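6-phosphogluconate dehydrogenase NAD-binding (Dyadobacter fermentans, PDB 4GBJ) probably works as an NAD(P)-dependent oxidoreductase of the 6-phosphogluconate and 3-hydroxyisobutyrate dehydrogenase type, pairing a Rossmann-type nucleotide-binding domain with a helical one. Local coordinates at residues 67-72 with 95-100; 185-190 with 217-222; 200-205 with 224-229; 230-235 with 278-283; 236-241 with 282-287. All coordinates share one frame; numbering follows the deposited sequence.

Contact 1 (67-72 with 95-100)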
# COMPACT_ATOMS: atom_id res chain seq x y z
N SER B 67 -11.09 -4.64 27.96
CA SER B 67 -10.18 -5.77 27.89
C SER B 67 -9.29 -5.65 26.68
O SER B 67 -9.71 -5.18 25.61
CB SER B 67 -10.93 -7.10 27.87
OG SER B 67 -11.64 -7.31 26.66
N VAL B 68 -8.05 -6.08 26.85
CA VAL B 68 -7.13 -6.11 25.71
C VAL B 68 -6.26 -7.31 25.97
O VAL B 68 -5.52 -7.35 26.97
CB VAL B 68 -6.39 -4.79 25.44
CG1 VAL B 68 -5.54 -4.35 26.60
CG2 VAL B 68 -5.54 -4.91 24.17
N LEU B 69 -6.51 -8.37 25.18
CA LEU B 69 -5.87 -9.66 25.35
C LEU B 69 -5.33 -10.15 24.02
O LEU B 69 -5.57 -9.52 22.99
CB LEU B 69 -6.86 -10.63 25.96
CG LEU B 69 -7.44 -10.17 27.33
CD1 LEU B 69 -8.64 -10.99 27.72
CD2 LEU B 69 -6.42 -10.30 28.44
N ALA B 70 -4.46 -11.16 24.08
CA ALA B 70 -3.70 -11.63 22.92
C ALA B 70 -4.53 -12.18 21.81
O ALA B 70 -4.18 -11.94 20.65
CB ALA B 70 -2.70 -12.71 23.34
N ASP B 71 -5.54 -12.98 22.13
CA ASP B 71 -6.29 -13.69 21.10
C ASP B 71 -7.71 -14.09 21.54
O ASP B 71 -8.09 -13.88 22.69
CB ASP B 71 -5.48 -14.94 20.71
CG ASP B 71 -5.11 -15.88 21.83
OD1 ASP B 71 -5.95 -16.08 22.75
OD2 ASP B 71 -4.01 -16.48 21.76
N ASP B 72 -8.45 -14.72 20.62
CA ASP B 72 -9.85 -15.16 20.80
C ASP B 72 -10.01 -16.07 22.00
O ASP B 72 -10.92 -15.84 22.80
CB ASP B 72 -10.33 -15.88 19.53
CG ASP B 72 -10.24 -15.03 18.26
OD1 ASP B 72 -9.14 -14.55 17.95
OD2 ASP B 72 -11.25 -14.91 17.55
N SER B 95 -14.21 -4.18 24.17
CA SER B 95 -13.38 -5.31 23.84
C SER B 95 -12.41 -4.89 22.74
O SER B 95 -12.77 -4.75 21.57
CB SER B 95 -14.30 -6.46 23.43
OG SER B 95 -13.59 -7.64 23.07
N MSE B 96 -11.21 -4.61 23.13
CA MSE B 96 -10.19 -4.06 22.20
C MSE B 96 -9.24 -5.08 21.59
O MSE B 96 -8.41 -4.70 20.77
CB MSE B 96 -9.40 -3.00 22.92
CG MSE B 96 -10.32 -1.92 23.49
SE MSE B 96 -9.34 -0.39 24.13
CE MSE B 96 -8.56 -1.21 25.61
N SER B 97 -9.39 -6.35 21.91
CA SER B 97 -8.50 -7.35 21.34
C SER B 97 -8.72 -7.52 19.82
O SER B 97 -9.84 -7.38 19.34
CB SER B 97 -8.74 -8.69 22.01
OG SER B 97 -8.57 -8.61 23.41
N THR B 98 -7.68 -7.92 19.10
CA THR B 98 -7.81 -8.27 17.69
C THR B 98 -8.32 -9.70 17.60
O THR B 98 -7.57 -10.66 17.74
CB THR B 98 -6.51 -8.11 16.95
OG1 THR B 98 -6.04 -6.79 17.15
CG2 THR B 98 -6.66 -8.41 15.48
N ILE B 99 -9.58 -9.83 17.37
CA ILE B 99 -10.22 -11.13 17.31
C ILE B 99 -11.19 -11.18 16.17
O ILE B 99 -11.47 -10.19 15.50
CB ILE B 99 -10.92 -11.47 18.66
CG1 ILE B 99 -12.07 -10.55 18.94
CG2 ILE B 99 -9.91 -11.53 19.79
CD1 ILE B 99 -12.83 -10.91 20.23
N SER B 100 -11.68 -12.36 15.95
CA SER B 100 -12.63 -12.65 14.91
C SER B 100 -13.97 -11.95 15.13
O SER B 100 -14.51 -12.02 16.23
CB SER B 100 -12.89 -14.17 14.89
OG SER B 100 -14.03 -14.52 14.13
O HOH W 1 -11.11 -7.89 24.09
O HOH W 2 -5.22 -8.65 20.46

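Contact 2 (185-190 with 217-222)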
# COMPACT_ATOMS: atom_id res chain seq x y z
N LEU B 185 3.66 -5.31 2.79
CA LEU B 185 4.93 -5.98 3.02
C LEU B 185 5.30 -6.92 1.87
O LEU B 185 6.44 -6.95 1.42
CB LEU B 185 4.87 -6.81 4.29
CG LEU B 185 5.02 -5.99 5.60
CD1 LEU B 185 4.44 -6.80 6.79
CD2 LEU B 185 6.47 -5.64 5.84
N GLU B 186 4.33 -7.71 1.42
CA GLU B 186 4.56 -8.66 0.35
C GLU B 186 4.88 -7.95 -0.98
O GLU B 186 5.81 -8.37 -1.66
CB GLU B 186 3.36 -9.61 0.20
CG GLU B 186 3.43 -10.48 -1.03
CD GLU B 186 4.56 -11.47 -1.06
OE1 GLU B 186 4.86 -11.97 -2.16
OE2 GLU B 186 5.03 -11.87 0.03
N MSE B 187 4.13 -6.94 -1.39
CA MSE B 187 4.38 -6.31 -2.69
C MSE B 187 5.77 -5.61 -2.67
O MSE B 187 6.45 -5.60 -3.68
CB MSE B 187 3.27 -5.33 -3.09
CG MSE B 187 3.21 -4.02 -2.22
SE MSE B 187 1.76 -2.86 -2.79
CE MSE B 187 0.25 -3.63 -1.92
N MSE B 188 6.19 -5.06 -1.52
CA MSE B 188 7.53 -4.48 -1.38
C MSE B 188 8.63 -5.58 -1.44
O MSE B 188 9.64 -5.39 -2.11
CB MSE B 188 7.66 -3.65 -0.11
CG MSE B 188 6.98 -2.32 -0.27
SE MSE B 188 7.21 -1.06 1.17
CE MSE B 188 6.22 -1.82 2.61
N GLY B 189 8.40 -6.71 -0.80
CA GLY B 189 9.32 -7.84 -0.92
C GLY B 189 9.54 -8.26 -2.37
O GLY B 189 10.66 -8.38 -2.85
N GLU B 190 8.44 -8.38 -3.11
CA GLU B 190 8.48 -8.76 -4.53
C GLU B 190 9.17 -7.72 -5.35
O GLU B 190 10.07 -8.04 -6.14
CB GLU B 190 7.06 -8.99 -5.09
CG GLU B 190 6.40 -10.23 -4.48
CD GLU B 190 5.04 -10.59 -5.06
OE1 GLU B 190 4.81 -10.27 -6.23
OE2 GLU B 190 4.17 -11.13 -4.34
N PRO B 217 2.41 6.27 6.36
CA PRO B 217 3.27 5.72 7.43
C PRO B 217 3.53 4.23 7.36
O PRO B 217 4.67 3.82 7.63
CB PRO B 217 2.53 6.11 8.72
CG PRO B 217 1.13 6.53 8.27
CD PRO B 217 1.36 7.14 6.93
N ILE B 218 2.55 3.42 6.90
CA ILE B 218 2.70 1.97 6.74
C ILE B 218 3.92 1.65 5.82
O ILE B 218 4.82 0.94 6.23
CB ILE B 218 1.38 1.28 6.21
CG1 ILE B 218 0.22 1.32 7.26
CG2 ILE B 218 1.61 -0.19 5.77
CD1 ILE B 218 0.57 0.83 8.65
N PHE B 219 3.99 2.25 4.65
CA PHE B 219 5.06 1.99 3.67
C PHE B 219 6.41 2.53 4.06
O PHE B 219 7.40 1.92 3.69
CB PHE B 219 4.70 2.53 2.27
CG PHE B 219 3.58 1.75 1.68
CD1 PHE B 219 3.83 0.66 0.87
CD2 PHE B 219 2.27 2.11 1.91
CE1 PHE B 219 2.78 -0.07 0.32
CE2 PHE B 219 1.22 1.34 1.39
CZ PHE B 219 1.49 0.26 0.60
N GLN B 220 6.47 3.63 4.76
CA GLN B 220 7.74 4.21 5.17
C GLN B 220 8.35 3.43 6.36
O GLN B 220 9.56 3.15 6.37
CB GLN B 220 7.56 5.71 5.49
CG GLN B 220 7.16 6.49 4.20
CD GLN B 220 7.18 8.02 4.30
OE1 GLN B 220 7.75 8.74 3.42
NE2 GLN B 220 6.45 8.56 5.27
N ASN B 221 7.50 3.05 7.33
CA ASN B 221 7.94 2.26 8.49
C ASN B 221 8.21 0.82 8.11
O ASN B 221 9.30 0.31 8.38
CB ASN B 221 6.89 2.29 9.60
CG ASN B 221 6.58 3.66 10.20
OD1 ASN B 221 5.51 3.85 10.79
ND2 ASN B 221 7.50 4.63 10.17
N TYR B 222 7.27 0.17 7.43
CA TYR B 222 7.48 -1.21 7.05
C TYR B 222 8.46 -1.33 5.86
O TYR B 222 9.19 -2.29 5.82
CB TYR B 222 6.15 -1.94 6.78
CG TYR B 222 5.38 -2.25 8.05
CD1 TYR B 222 5.77 -3.28 8.90
CD2 TYR B 222 4.30 -1.46 8.45
CE1 TYR B 222 5.07 -3.56 10.06
CE2 TYR B 222 3.57 -1.75 9.60
CZ TYR B 222 3.94 -2.83 10.39
OH TYR B 222 3.25 -3.11 11.55

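Contact 3 (200-205 with 224-229)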
# COMPACT_ATOMS: atom_id res chain seq x y z
N ILE B 200 19.91 -3.23 -8.55
CA ILE B 200 19.50 -1.96 -7.94
C ILE B 200 19.40 -2.17 -6.43
O ILE B 200 18.81 -3.16 -6.01
CB ILE B 200 18.14 -1.50 -8.53
CG1 ILE B 200 18.25 -1.16 -9.99
CG2 ILE B 200 17.55 -0.34 -7.76
CD1 ILE B 200 16.87 -1.31 -10.75
N SER B 201 19.91 -1.26 -5.64
CA SER B 201 19.85 -1.41 -4.19
C SER B 201 18.40 -1.31 -3.70
O SER B 201 17.59 -0.58 -4.27
CB SER B 201 20.74 -0.38 -3.49
OG SER B 201 20.03 0.83 -3.35
N ARG B 202 18.07 -2.11 -2.67
CA ARG B 202 16.71 -2.17 -2.14
C ARG B 202 16.36 -0.81 -1.49
O ARG B 202 15.24 -0.32 -1.57
CB ARG B 202 16.59 -3.33 -1.14
CG ARG B 202 16.81 -4.73 -1.73
CD ARG B 202 16.92 -5.75 -0.62
NE ARG B 202 15.64 -6.05 0.03
CZ ARG B 202 14.74 -6.93 -0.42
NH1 ARG B 202 14.97 -7.62 -1.52
NH2 ARG B 202 13.62 -7.16 0.27
N GLN B 203 17.34 -0.21 -0.86
CA GLN B 203 17.18 1.07 -0.18
C GLN B 203 16.83 2.17 -1.19
O GLN B 203 16.00 3.01 -0.89
CB GLN B 203 18.50 1.44 0.56
CG GLN B 203 18.38 2.73 1.43
CD GLN B 203 17.41 2.60 2.59
OE1 GLN B 203 17.10 1.49 3.06
NE2 GLN B 203 16.95 3.72 3.14
N SER B 204 17.48 2.19 -2.37
CA SER B 204 17.23 3.26 -3.37
C SER B 204 15.82 3.18 -3.98
O SER B 204 15.18 4.21 -4.14
CB SER B 204 18.29 3.26 -4.47
OG SER B 204 18.21 2.13 -5.32
N ILE B 205 15.36 1.97 -4.34
CA ILE B 205 13.98 1.81 -4.84
C ILE B 205 12.99 2.16 -3.70
O ILE B 205 11.99 2.82 -3.94
CB ILE B 205 13.66 0.42 -5.50
CG1 ILE B 205 12.18 0.36 -5.94
CG2 ILE B 205 13.96 -0.78 -4.56
CD1 ILE B 205 11.81 -0.85 -6.79
N LYS B 224 11.28 0.27 5.27
CA LYS B 224 12.66 0.30 5.75
C LYS B 224 13.05 -1.11 6.20
O LYS B 224 14.14 -1.57 5.88
CB LYS B 224 12.81 1.33 6.89
CG LYS B 224 14.24 1.71 7.27
CD LYS B 224 14.71 3.01 6.60
CE LYS B 224 14.24 4.24 7.37
NZ LYS B 224 14.61 5.52 6.72
N LEU B 225 12.14 -1.83 6.88
CA LEU B 225 12.40 -3.21 7.30
C LEU B 225 12.64 -4.10 6.08
O LEU B 225 13.59 -4.86 6.03
CB LEU B 225 11.21 -3.84 8.09
CG LEU B 225 10.58 -3.11 9.25
CD1 LEU B 225 9.69 -4.07 10.05
CD2 LEU B 225 11.60 -2.50 10.15
N VAL B 226 11.78 -3.97 5.07
CA VAL B 226 11.88 -4.80 3.86
C VAL B 226 13.14 -4.46 3.08
O VAL B 226 13.80 -5.36 2.57
CB VAL B 226 10.61 -4.71 2.99
CG1 VAL B 226 10.72 -5.63 1.77
CG2 VAL B 226 9.38 -5.11 3.82
N ALA B 227 13.50 -3.19 3.04
CA ALA B 227 14.69 -2.75 2.33
C ALA B 227 15.92 -3.34 2.97
O ALA B 227 16.74 -3.91 2.29
CB ALA B 227 14.77 -1.22 2.33
N SER B 228 16.03 -3.24 4.28
CA SER B 228 17.20 -3.77 4.98
C SER B 228 17.10 -5.29 5.15
O SER B 228 18.09 -5.96 5.37
CB SER B 228 17.34 -3.09 6.33
OG SER B 228 16.15 -3.24 7.07
N ASN B 229 15.88 -5.83 5.05
CA ASN B 229 15.60 -7.26 5.20
C ASN B 229 16.06 -7.69 6.58
O ASN B 229 16.52 -8.80 6.73
CB ASN B 229 16.26 -8.09 4.08
CG ASN B 229 15.36 -8.69 3.05
OD1 ASN B 229 14.12 -8.78 3.17
ND2 ASN B 229 16.01 -9.25 2.05
O HOH W 3 16.34 0.26 5.31

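Contact 4 (230-235 with 278-283)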
# COMPACT_ATOMS: atom_id res chain seq x y z
N THR B 230 16.01 -6.78 7.56
CA THR B 230 16.34 -7.06 8.95
C THR B 230 14.99 -6.97 9.64
O THR B 230 14.28 -5.95 9.49
CB THR B 230 17.42 -6.17 9.53
OG1 THR B 230 16.91 -4.82 9.65
CG2 THR B 230 18.71 -6.23 8.72
N TYR B 231 14.61 -8.07 10.29
CA TYR B 231 13.35 -8.23 10.96
C TYR B 231 13.59 -8.52 12.45
O TYR B 231 12.96 -9.40 13.04
CB TYR B 231 12.59 -9.35 10.25
CG TYR B 231 12.41 -9.02 8.79
CD1 TYR B 231 11.49 -8.07 8.38
CD2 TYR B 231 13.21 -9.61 7.81
CE1 TYR B 231 11.31 -7.77 7.04
CE2 TYR B 231 13.04 -9.32 6.47
CZ TYR B 231 12.12 -8.36 6.09
OH TYR B 231 11.96 -8.04 4.77
N GLU B 232 14.58 -7.78 13.01
CA GLU B 232 14.98 -7.73 14.42
C GLU B 232 15.24 -6.22 14.74
O GLU B 232 15.80 -5.54 13.89
CB GLU B 232 16.23 -8.60 14.66
CG GLU B 232 16.04 -10.03 14.17
CD GLU B 232 17.29 -10.89 14.16
OE1 GLU B 232 17.96 -10.94 13.11
OE2 GLU B 232 17.55 -11.56 15.18
N PRO B 233 14.75 -5.63 15.85
CA PRO B 233 14.00 -6.25 16.94
C PRO B 233 12.56 -6.52 16.56
O PRO B 233 12.05 -6.05 15.55
CB PRO B 233 14.13 -5.20 18.07
CG PRO B 233 14.18 -3.91 17.34
CD PRO B 233 14.98 -4.20 16.10
N VAL B 234 11.91 -7.30 17.38
CA VAL B 234 10.56 -7.77 17.13
C VAL B 234 9.54 -6.81 17.69
O VAL B 234 9.59 -6.51 18.87
CB VAL B 234 10.40 -9.18 17.72
CG1 VAL B 234 8.98 -9.72 17.51
CG2 VAL B 234 11.42 -10.12 17.11
N ALA B 235 8.61 -6.37 16.84
CA ALA B 235 7.45 -5.54 17.20
C ALA B 235 6.22 -6.42 17.35
O ALA B 235 5.46 -6.21 18.28
CB ALA B 235 7.20 -4.48 16.13
N GLU B 278 10.37 -18.24 13.32
CA GLU B 278 9.41 -17.96 14.40
C GLU B 278 9.82 -16.80 15.34
O GLU B 278 8.93 -16.26 15.98
CB GLU B 278 9.13 -19.20 15.25
CG GLU B 278 10.33 -19.80 15.96
CD GLU B 278 11.17 -20.77 15.15
OE1 GLU B 278 10.94 -20.92 13.93
OE2 GLU B 278 12.13 -21.32 15.73
N ASN B 279 11.14 -16.48 15.51
CA ASN B 279 11.56 -15.42 16.43
C ASN B 279 11.75 -14.09 15.72
O ASN B 279 12.13 -13.13 16.38
CB ASN B 279 12.83 -15.83 17.17
CG ASN B 279 12.61 -17.07 17.94
OD1 ASN B 279 11.68 -17.16 18.72
ND2 ASN B 279 13.39 -18.10 17.68
N LEU B 280 11.48 -13.99 14.43
CA LEU B 280 11.64 -12.72 13.75
C LEU B 280 10.35 -11.91 13.85
O LEU B 280 9.35 -12.45 14.24
CB LEU B 280 12.00 -12.95 12.28
CG LEU B 280 13.31 -13.76 12.04
CD1 LEU B 280 13.60 -13.84 10.55
CD2 LEU B 280 14.51 -13.12 12.73
N ASP B 281 10.38 -10.63 13.46
CA ASP B 281 9.19 -9.82 13.36
C ASP B 281 8.29 -10.36 12.24
O ASP B 281 8.78 -10.90 11.24
CB ASP B 281 9.59 -8.36 13.07
CG ASP B 281 8.44 -7.43 13.13
OD1 ASP B 281 7.91 -7.23 14.26
OD2 ASP B 281 7.99 -6.96 12.04
N TRP B 282 6.99 -10.11 12.34
CA TRP B 282 6.02 -10.56 11.34
C TRP B 282 6.31 -9.96 9.96
O TRP B 282 5.97 -10.58 8.98
CB TRP B 282 4.59 -10.27 11.77
CG TRP B 282 4.15 -8.86 11.54
CD1 TRP B 282 4.68 -7.73 12.09
CD2 TRP B 282 2.98 -8.44 10.83
NE1 TRP B 282 3.95 -6.63 11.73
CE2 TRP B 282 2.88 -7.04 10.96
CE3 TRP B 282 2.00 -9.12 10.10
CZ2 TRP B 282 1.85 -6.30 10.38
CZ3 TRP B 282 1.00 -8.39 9.47
CH2 TRP B 282 0.96 -6.98 9.59
N GLY B 283 7.03 -8.83 9.90
CA GLY B 283 7.50 -8.25 8.65
C GLY B 283 8.34 -9.20 7.82
O GLY B 283 8.45 -9.04 6.60
O HOH W 4 14.89 -12.18 16.93

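Contact 5 (236-241 with 282-287)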
# COMPACT_ATOMS: atom_id res chain seq x y z
N PHE B 236 6.03 -7.42 16.44
CA PHE B 236 4.93 -8.40 16.49
C PHE B 236 5.54 -9.76 16.08
O PHE B 236 6.09 -9.87 14.97
CB PHE B 236 3.83 -7.90 15.52
CG PHE B 236 2.45 -8.50 15.69
CD1 PHE B 236 1.76 -8.36 16.88
CD2 PHE B 236 1.80 -9.10 14.61
CE1 PHE B 236 0.47 -8.87 17.02
CE2 PHE B 236 0.51 -9.60 14.74
CZ PHE B 236 -0.15 -9.48 15.95
N ARG B 237 5.49 -10.78 16.95
CA ARG B 237 6.17 -12.06 16.68
C ARG B 237 5.60 -12.76 15.47
O ARG B 237 4.40 -12.71 15.25
CB ARG B 237 6.20 -13.00 17.90
CG ARG B 237 7.47 -13.82 17.91
CD ARG B 237 7.85 -14.32 19.30
NE ARG B 237 8.69 -15.52 19.20
CZ ARG B 237 8.24 -16.75 18.94
NH1 ARG B 237 6.95 -16.98 18.80
NH2 ARG B 237 9.09 -17.76 18.87
N PHE B 238 6.46 -13.41 14.69
CA PHE B 238 6.12 -14.00 13.37
C PHE B 238 4.89 -14.92 13.40
O PHE B 238 3.98 -14.73 12.57
CB PHE B 238 7.33 -14.74 12.79
CG PHE B 238 7.28 -15.15 11.36
CD1 PHE B 238 7.67 -14.26 10.36
CD2 PHE B 238 7.02 -16.47 11.00
CE1 PHE B 238 7.64 -14.64 9.02
CE2 PHE B 238 7.04 -16.87 9.66
CZ PHE B 238 7.33 -15.94 8.67
N PRO B 239 4.79 -15.87 14.31
CA PRO B 239 3.62 -16.75 14.31
C PRO B 239 2.31 -15.97 14.48
O PRO B 239 1.27 -16.45 14.01
CB PRO B 239 3.87 -17.70 15.49
CG PRO B 239 5.33 -17.63 15.73
CD PRO B 239 5.72 -16.23 15.41
N LEU B 240 2.36 -14.77 15.10
CA LEU B 240 1.14 -13.98 15.27
C LEU B 240 0.61 -13.44 13.92
O LEU B 240 -0.58 -13.24 13.79
CB LEU B 240 1.35 -12.85 16.30
CG LEU B 240 1.73 -13.35 17.67
CD1 LEU B 240 2.04 -12.20 18.60
CD2 LEU B 240 0.67 -14.27 18.28
N GLY B 241 1.46 -13.31 12.90
CA GLY B 241 0.99 -12.89 11.59
C GLY B 241 0.13 -13.93 10.94
O GLY B 241 -0.88 -13.61 10.29
N TRP B 282 6.99 -10.11 12.34
CA TRP B 282 6.02 -10.56 11.34
C TRP B 282 6.31 -9.96 9.96
O TRP B 282 5.97 -10.58 8.98
CB TRP B 282 4.59 -10.27 11.77
CG TRP B 282 4.15 -8.86 11.54
CD1 TRP B 282 4.68 -7.73 12.09
CD2 TRP B 282 2.98 -8.44 10.83
NE1 TRP B 282 3.95 -6.63 11.73
CE2 TRP B 282 2.88 -7.04 10.96
CE3 TRP B 282 2.00 -9.12 10.10
CZ2 TRP B 282 1.85 -6.30 10.38
CZ3 TRP B 282 1.00 -8.39 9.47
CH2 TRP B 282 0.96 -6.98 9.59
N GLY B 283 7.03 -8.83 9.90
CA GLY B 283 7.50 -8.25 8.65
C GLY B 283 8.34 -9.20 7.82
O GLY B 283 8.45 -9.04 6.60
N ALA B 284 8.96 -10.22 8.47
CA ALA B 284 9.80 -11.19 7.77
C ALA B 284 9.01 -12.03 6.79
O ALA B 284 9.62 -12.78 6.05
CB ALA B 284 10.52 -12.09 8.77
N LEU B 285 7.67 -11.87 6.67
CA LEU B 285 6.94 -12.56 5.61
C LEU B 285 7.55 -12.14 4.25
O LEU B 285 7.54 -12.92 3.28
CB LEU B 285 5.42 -12.26 5.67
CG LEU B 285 4.99 -10.85 5.22
CD1 LEU B 285 4.74 -10.76 3.73
CD2 LEU B 285 3.76 -10.40 5.99
N ALA B 286 8.08 -10.89 4.19
CA ALA B 286 8.68 -10.33 2.97
C ALA B 286 9.96 -11.07 2.50
O ALA B 286 10.35 -10.88 1.34
CB ALA B 286 8.96 -8.85 3.15
N LEU B 287 10.59 -11.90 3.38
CA LEU B 287 11.73 -12.73 3.02
C LEU B 287 11.39 -13.82 2.06
O LEU B 287 12.30 -14.31 1.41
CB LEU B 287 12.43 -13.38 4.24
CG LEU B 287 13.37 -12.51 5.01
CD1 LEU B 287 13.96 -13.27 6.18
CD2 LEU B 287 14.55 -12.04 4.11

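Contact 1 (67-72 with 95-100)
Ser-67 and Met-96 tie together the ends of two neighbouring parallel strands: Ser-67 O accepts Met-96 N at 3.0 Å, with the donor almost in line with the carbonyl bond. Past this point the strands open into loops, and the side chain of Ser-97 takes over from the sheet. Its hydroxyl, anti to the carbonyl carbon (chi1 -57°), accepts Leu-69 N at a short OG to N distance of 2.7 Å. The same OG also binds a water that is hydrogen-bonded to Ser-67 OG and Ser-95 OG; those two hydroxyls have further partners in His-93 and Tyr-118. Packing beside this polar cluster is light, the methyl CE of selenomethionine Met-96 coming within 4.2 Å of Val-68 CB. The middle of the contact is looser still, and a second water spans it, donating to Leu-69 O and accepting from Thr-98 N. The chains close again at Asp-72, whose OD1 lies 3.6 Å from CG2 of the buried Ile-99. Its OD2 accepts Ser-100 N at 3.0 Å on the syn side, 29° out of the carboxylate plane, and is also bonded to Thr-103 OG1. An alanine at Asp-72 would probably leave Ser-100 N and Thr-103 OG1 without this acceptor and open a gap beside Ile-99. These loops follow strands of the Rossmann-type domain, and Thr-98 lies close to the predicted active-site Lys-174. With OD2 at the start of helix 101-113, the helix end and two donors would probably stabilise a negative charge on Asp-72.

Contact 2 (185-190 with 217-222)
Met-188 and Phe-219 form the centre of this buried helix-helix contact, a Met-aromatic pair made by selenomethionine. SE of Met-188 lies 3.8 Å from CD1 of Phe-219, and 5.1 Å from the ring centroid in a direction 76° off the ring normal, which puts it at the edge and near the ring plane. A bend at chi3 (-69°) turns the methyl CE toward Tyr-222, whose backbone C it approaches to 4.0 Å, while it stays against Phe-219 CD1. SE of Met-187 approaches the same ring edge more loosely, 4.3 Å from Phe-219 CE1. On the Tyr-222 side, the branch CD2 of Leu-185 rests 3.8 Å from Tyr-222 CB and 3.9 Å from its CD1, obliquely to the ring. No hydrogen bond crosses between the segments, so their fit rests on shape and apolar contact. The two helix axes pass 10.9 Å apart at 52°, a separation filled by these long side chains. In the next shell, Phe-214 of the same chain meets the Phe-219 ring, and Phe-214 of the second subunit packs there as well. Met-187 touches Cys-183 of the second subunit. Away from Phe-219, Glu-186 forms a salt bridge with Arg-268, while Glu-190 accepts Phe-261 N of the second subunit. The arrangement belongs to the all-helical C-terminal domain of the 3-hydroxyisobutyrate dehydrogenase family, in which the long helix 169-197, carrying the predicted active-site Lys-174, forms part of both the domain core and the subunit interface.

Contact 3 (200-205 with 224-229)
Arg-202 reaches Val-226 and Ala-227 in the last turn of helix 217-228, and Asn-229 just beyond it, through two torsions: CG stands anti to the carbonyl carbon (chi1 -64°), and a bend at chi3 (74°) swings NE toward the backbone carbonyls. The guanidinium then grips one atom side-on. NE and NH2 both donate to Val-226 O, at 3.2 and 2.9 Å, with that oxygen in the guanidinium plane; seen from the carbonyl, both nitrogens lie on the same face of its plane. A weak bond from NE to Ala-227 O, 3.3 Å long, adds a second carbonyl. Over one guanidinium face lies the amide of Asn-229, with ND2 3.5 Å above the plane and over its centre. The two planes are stacked, 24° apart, and Tyr-231 OH bonds to Asn-229 OD1. NH1 faces other partners, forming a salt bridge with Glu-196 and a hydrogen bond with Thr-193. The positive charge of Arg-202 would also be expected to suit the carboxyl end of helix 217-228. A methionine in its place would probably leave Val-226 O without either guanidinium donor, Glu-196 without this countercharge and Asn-229 without its stacking partner. Toward solvent the contact is thinner: Gln-203 OE1 rests 3.6 Å from Ala-227 CB and accepts from a water that also donates to Lys-224 O, while Gln-203 NE2 turns to Glu-207. The start of helix 202-211 is thus fastened to the end of helix 217-228, with Phe-192 of helix 169-197 touching both Arg-202 and Val-226, and Ile-205 reaching Ala-176 of the second subunit.

Contact 4 (230-235 with 278-283)
Tyr-231 and Asp-281 bury the largest areas in this loop-to-loop contact, with Leu-280 next. Asp-281 N donates to Tyr-231 O at 2.9 Å in a nearly straight bond (171° at the hydrogen), joining the two backbones at this point. The Tyr-231 ring lies against the start of the 3-10 segment, with CE1 only 3.2 Å from Gly-283 O and CD1 3.4 Å from Gly-283 C. At its far end the tyrosine hydroxyl bonds to Asn-229 OD1. The carboxylate of Asp-281, with CG anti to its own backbone N (chi1 -172°), serves both loops. OD1 accepts Ala-235 N at 2.8 Å, on the anti side and 30° out of the carboxylate plane, and also takes Phe-236 N. OD2 turns back within its own loop and accepts Gly-283 N at 3.0 Å from above the carboxylate plane, closing an Asx turn. Leu-280 packs its CB on Tyr-231 CB and sends CD2 to 3.7 Å from CG of the poorly ordered Glu-232. Past the cis peptide before Pro-233, CG2 of the exposed Val-234 comes 3.2 Å from Asn-279 O. The contact joins the link between helices 217-228 and 238-254 to the link that follows helix 260-274. Three backbone N-H groups converging on the buried Asp-281 carboxylate would probably stabilise its negative charge.

Contact 5 (236-241 with 282-287)
Phe-236 and Trp-282 join the two backbones: Trp-282 N donates to Phe-236 O at 2.8 Å, the nitrogen lying almost on the carbonyl line but its N-H bent away from it (140° at the hydrogen). The chains stay close just after this, Phe-238 CA lying 4.0 Å from Trp-282 CA. From Trp-282 on, the second segment winds as a 3-10 helix, with N-H to O bonds three residues back. The Trp-282 side chain starts with CG between its backbone N and carbonyl carbon (chi1 80°), and the indole turns one face to Phe-236. Phe-236 CD2 stands 3.8 Å above that face, offset toward the rim, in an edge-to-face pair with the planes at 82°. Phe-236 CB adds a close 3.5 Å approach to Trp-282 CD1. The Phe-238 ring points its own edge at the 3-10 backbone, with CE1 3.6 Å from Leu-285 N and 3.9 Å from Ala-284 CB. Gly-241 CA passes 4.2 Å from Trp-282 CE3, where a CB would fit tightly. The start of helix 238-254 thus meets the 3-10 segment, and two other helices pack against the pair: Trp-282 touches Ile-181 and Ala-182 of helix 169-197, while Phe-238 meets Phe-269 of helix 260-274 edge-to-face.

Overall arrangement
Contact 1 closes first along the chain and belongs to the Rossmann-type domain, where it joins the ends of strands 64-67 and 92-95. The other four lie in the helical C-terminal domain, their centres about 19 to 33 Å from that of contact 1. Contacts 2 and 3 share helix 217-228, alternate along the chain and touch through Val-226; both reach the second subunit. Contacts 4 and 5 both close on the loop after helix 260-274, share Trp-282 and Gly-283, and have centres about 6 Å apart. Tyr-222 meets the Trp-282 indole, linking contact 2 to both. Contact 5 comes nearest to contact 1, about 6 Å between nearest atoms, which is consistent with the two domains facing each other near the predicted active-site Lys-174.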